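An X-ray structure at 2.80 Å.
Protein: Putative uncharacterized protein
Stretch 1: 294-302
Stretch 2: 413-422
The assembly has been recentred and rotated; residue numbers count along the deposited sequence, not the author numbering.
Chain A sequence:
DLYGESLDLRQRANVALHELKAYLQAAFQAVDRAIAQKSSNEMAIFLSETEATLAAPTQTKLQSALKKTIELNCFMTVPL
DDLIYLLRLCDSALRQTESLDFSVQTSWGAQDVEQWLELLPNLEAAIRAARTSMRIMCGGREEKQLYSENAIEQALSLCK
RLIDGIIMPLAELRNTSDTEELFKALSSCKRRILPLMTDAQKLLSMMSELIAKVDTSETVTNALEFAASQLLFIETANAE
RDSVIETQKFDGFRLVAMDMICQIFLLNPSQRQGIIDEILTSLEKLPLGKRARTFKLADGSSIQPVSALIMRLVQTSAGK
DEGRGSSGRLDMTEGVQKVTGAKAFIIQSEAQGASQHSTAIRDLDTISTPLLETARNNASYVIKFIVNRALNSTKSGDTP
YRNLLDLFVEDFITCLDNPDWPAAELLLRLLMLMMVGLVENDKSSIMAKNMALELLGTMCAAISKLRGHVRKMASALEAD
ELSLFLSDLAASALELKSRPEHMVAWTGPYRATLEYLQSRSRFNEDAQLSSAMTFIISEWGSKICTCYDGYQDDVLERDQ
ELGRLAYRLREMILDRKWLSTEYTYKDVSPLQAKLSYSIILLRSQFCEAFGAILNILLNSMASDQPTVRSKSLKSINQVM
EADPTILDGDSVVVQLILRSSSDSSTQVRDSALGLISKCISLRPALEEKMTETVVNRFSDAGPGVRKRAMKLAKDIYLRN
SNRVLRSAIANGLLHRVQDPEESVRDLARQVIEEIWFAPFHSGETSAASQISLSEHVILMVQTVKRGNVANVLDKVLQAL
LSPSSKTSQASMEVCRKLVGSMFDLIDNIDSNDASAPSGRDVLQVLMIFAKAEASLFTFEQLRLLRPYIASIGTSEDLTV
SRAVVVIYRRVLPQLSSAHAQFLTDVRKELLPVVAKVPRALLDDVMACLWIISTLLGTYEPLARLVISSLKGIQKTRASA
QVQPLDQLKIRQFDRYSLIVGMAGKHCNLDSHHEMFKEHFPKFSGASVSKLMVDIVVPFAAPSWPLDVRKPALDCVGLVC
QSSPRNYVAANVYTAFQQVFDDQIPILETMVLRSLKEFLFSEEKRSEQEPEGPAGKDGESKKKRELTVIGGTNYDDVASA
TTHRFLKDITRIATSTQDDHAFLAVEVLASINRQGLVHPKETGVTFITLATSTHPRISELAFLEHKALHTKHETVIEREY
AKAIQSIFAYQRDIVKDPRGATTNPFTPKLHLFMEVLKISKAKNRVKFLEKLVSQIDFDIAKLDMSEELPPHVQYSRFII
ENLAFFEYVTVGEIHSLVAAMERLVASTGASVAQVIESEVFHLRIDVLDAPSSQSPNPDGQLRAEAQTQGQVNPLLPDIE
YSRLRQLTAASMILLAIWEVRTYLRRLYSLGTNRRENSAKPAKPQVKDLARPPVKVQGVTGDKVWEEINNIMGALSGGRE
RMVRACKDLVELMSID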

# COMPACT_ATOMS: atom_id res chain seq x y z
N THR A 294 -16.41 29.94 -9.22
CA THR A 294 -16.54 31.15 -10.03
C THR A 294 -16.10 32.41 -9.29
O THR A 294 -16.38 33.52 -9.75
CB THR A 294 -18.00 31.31 -10.49
OG1 THR A 294 -18.84 31.59 -9.37
CG2 THR A 294 -18.48 30.03 -11.17
N PHE A 295 -15.43 32.27 -8.15
CA PHE A 295 -14.95 33.40 -7.36
C PHE A 295 -13.44 33.49 -7.52
O PHE A 295 -12.70 32.71 -6.93
CB PHE A 295 -15.35 33.24 -5.89
CG PHE A 295 -15.09 34.46 -5.05
CD1 PHE A 295 -16.04 35.46 -4.95
CD2 PHE A 295 -13.91 34.59 -4.36
CE1 PHE A 295 -15.81 36.57 -4.17
CE2 PHE A 295 -13.67 35.71 -3.58
CZ PHE A 295 -14.62 36.70 -3.48
N LYS A 296 -12.99 34.43 -8.34
CA LYS A 296 -11.57 34.56 -8.64
C LYS A 296 -10.85 35.30 -7.52
O LYS A 296 -11.35 36.29 -6.99
CB LYS A 296 -11.37 35.31 -9.96
CG LYS A 296 -12.13 34.72 -11.14
CD LYS A 296 -11.68 33.30 -11.46
CE LYS A 296 -12.43 32.74 -12.66
NZ LYS A 296 -12.01 31.35 -12.99
N LEU A 297 -9.68 34.79 -7.16
CA LEU A 297 -8.84 35.41 -6.15
C LEU A 297 -7.70 36.16 -6.81
O LEU A 297 -7.28 35.84 -7.93
CB LEU A 297 -8.28 34.35 -5.19
CG LEU A 297 -9.31 33.45 -4.51
CD1 LEU A 297 -8.61 32.39 -3.68
CD2 LEU A 297 -10.27 34.27 -3.66
N ALA A 298 -7.19 37.18 -6.10
CA ALA A 298 -6.10 37.99 -6.64
C ALA A 298 -4.95 37.12 -7.13
O ALA A 298 -4.43 37.34 -8.23
CB ALA A 298 -5.62 38.97 -5.57
N ASP A 299 -4.56 36.13 -6.34
CA ASP A 299 -3.40 35.31 -6.68
C ASP A 299 -3.61 34.49 -7.95
O ASP A 299 -2.64 33.94 -8.48
CB ASP A 299 -3.06 34.37 -5.52
CG ASP A 299 -4.06 33.24 -5.36
OD1 ASP A 299 -5.21 33.38 -5.85
OD2 ASP A 299 -3.71 32.22 -4.74
N GLY A 300 -4.84 34.40 -8.46
CA GLY A 300 -5.13 33.70 -9.69
C GLY A 300 -5.98 32.46 -9.54
O GLY A 300 -6.65 32.05 -10.50
N SER A 301 -5.98 31.84 -8.36
CA SER A 301 -6.78 30.64 -8.14
C SER A 301 -8.26 31.01 -8.04
O SER A 301 -8.65 32.18 -8.11
CB SER A 301 -6.31 29.92 -6.88
OG SER A 301 -6.40 30.76 -5.74
N SER A 302 -9.10 29.99 -7.87
CA SER A 302 -10.54 30.17 -7.88
C SER A 302 -11.19 29.25 -6.86
O SER A 302 -10.78 28.09 -6.70
CB SER A 302 -11.12 29.89 -9.27
OG SER A 302 -10.47 30.68 -10.25
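Stretch 2 (413-422) ITCLDNPDWP

After Thr294, stretch 1 runs as a short strand, Phe295 and Lys296, and then reverses through a type I β turn from Leu297 to Gly300. The turn is closed by the backbone hydrogen bond from Gly300 N to Leu297 O (2.9 Å), and a second bond, from Leu297 N to Ser301 O (3.0 Å), ties the returning chain to its start. Gly300 adopts phi 114°, psi -24°, where a CB would be jammed against the carbonyl O of Asp299. Stretch 2 begins in the last turn of a helix; Cys415 is the first residue to leave helical angles. Two successive type I turns follow, Cys415 to Asn418 and Asn418 to Trp421, closed by Asn418 N to Cys415 O (3.1 Å) and Trp421 N to Asn418 O (2.9 Å). The backbones stay well apart, with CA atoms 7.6 Å apart for Ser301 and Thr414 and 8.5 Å for Asp299 and Asn418, so the contact is made mainly through side chains. These two pairs run in opposite order along the two chains.

Leu297 is its centre. With chi1 m and chi2 t, it places CD1 3.7 Å from Cys415 SG and CD2 3.6 Å from Trp421 NE1, thus touching residues of both turns of stretch 2. The indole meets Leu297 obliquely and extends on to Phe295, whose CE2 lies 4.2 Å from Trp421 CZ2. Toward the helix end, Thr414 packs its methyl CG2 3.7 Å from Ser301 OG.

No hydrogen bond crosses between the stretches. Asp299 OD1 accepts from Ser301 N (3.0 Å) and Ser301 OG (2.9 Å), holding the residue that follows the turn, while Asn418 OD1 accepts from Asp420 N (2.9 Å). Across the gap, Asp299 OD2 and Asn418 ND2 remain 3.9 Å apart. The interface is small, burying 282 Å² in all.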

# COMPACT_ATOMS: atom_id res chain seq x y z
N ILE A 413 -8.21 24.10 1.21
CA ILE A 413 -6.83 23.76 0.88
C ILE A 413 -6.25 24.80 -0.07
O ILE A 413 -5.13 25.28 0.11
CB ILE A 413 -6.74 22.35 0.28
CG1 ILE A 413 -7.26 21.30 1.27
CG2 ILE A 413 -5.31 22.03 -0.14
CD1 ILE A 413 -6.41 21.09 2.49
N THR A 414 -7.01 25.15 -1.11
CA THR A 414 -6.53 26.14 -2.07
C THR A 414 -6.12 27.43 -1.37
O THR A 414 -5.11 28.05 -1.74
CB THR A 414 -7.60 26.42 -3.12
OG1 THR A 414 -7.78 25.26 -3.94
CG2 THR A 414 -7.22 27.60 -4.01
N CYS A 415 -6.88 27.85 -0.37
CA CYS A 415 -6.63 29.10 0.33
C CYS A 415 -5.80 28.92 1.59
O CYS A 415 -5.62 29.88 2.34
CB CYS A 415 -7.96 29.76 0.71
SG CYS A 415 -8.98 30.24 -0.70
N LEU A 416 -5.28 27.71 1.84
CA LEU A 416 -4.55 27.45 3.08
C LEU A 416 -3.42 28.45 3.29
O LEU A 416 -3.34 29.11 4.33
CB LEU A 416 -4.01 26.02 3.07
CG LEU A 416 -3.11 25.61 4.25
CD1 LEU A 416 -3.84 25.75 5.58
CD2 LEU A 416 -2.61 24.19 4.07
N ASP A 417 -2.53 28.58 2.30
CA ASP A 417 -1.37 29.44 2.41
C ASP A 417 -1.61 30.83 1.85
O ASP A 417 -0.66 31.50 1.43
CB ASP A 417 -0.16 28.79 1.72
CG ASP A 417 -0.39 28.55 0.24
OD1 ASP A 417 -1.56 28.41 -0.18
OD2 ASP A 417 0.61 28.51 -0.51
N ASN A 418 -2.86 31.29 1.84
CA ASN A 418 -3.18 32.61 1.33
C ASN A 418 -3.42 33.55 2.50
O ASN A 418 -4.39 33.36 3.25
CB ASN A 418 -4.42 32.56 0.44
CG ASN A 418 -4.66 33.85 -0.31
OD1 ASN A 418 -4.36 34.93 0.20
ND2 ASN A 418 -5.20 33.75 -1.51
N PRO A 419 -2.57 34.56 2.72
CA PRO A 419 -2.78 35.44 3.89
C PRO A 419 -4.09 36.20 3.86
O PRO A 419 -4.52 36.70 4.90
CB PRO A 419 -1.57 36.39 3.84
CG PRO A 419 -1.11 36.35 2.42
CD PRO A 419 -1.39 34.96 1.94
N ASP A 420 -4.74 36.31 2.69
CA ASP A 420 -6.06 36.92 2.62
C ASP A 420 -7.13 36.09 3.31
O ASP A 420 -8.22 36.60 3.58
CB ASP A 420 -6.47 37.14 1.17
CG ASP A 420 -5.66 38.22 0.49
OD1 ASP A 420 -4.59 38.59 1.01
OD2 ASP A 420 -6.10 38.70 -0.57
N TRP A 421 -6.84 34.82 3.59
CA TRP A 421 -7.86 33.86 4.03
C TRP A 421 -7.33 33.04 5.20
O TRP A 421 -7.18 31.82 5.11
CB TRP A 421 -8.27 32.97 2.86
CG TRP A 421 -8.91 33.72 1.75
CD1 TRP A 421 -8.33 34.08 0.56
CD2 TRP A 421 -10.25 34.23 1.71
NE1 TRP A 421 -9.23 34.78 -0.21
CE2 TRP A 421 -10.41 34.88 0.47
CE3 TRP A 421 -11.32 34.20 2.61
CZ2 TRP A 421 -11.61 35.49 0.11
CZ3 TRP A 421 -12.51 34.81 2.24
CH2 TRP A 421 -12.64 35.45 1.00
N PRO A 422 -7.06 33.69 6.34
CA PRO A 422 -6.55 32.96 7.50
C PRO A 422 -7.54 31.97 8.11
O PRO A 422 -7.13 31.16 8.95
CB PRO A 422 -6.20 34.07 8.50
CG PRO A 422 -7.00 35.24 8.08
CD PRO A 422 -7.11 35.14 6.58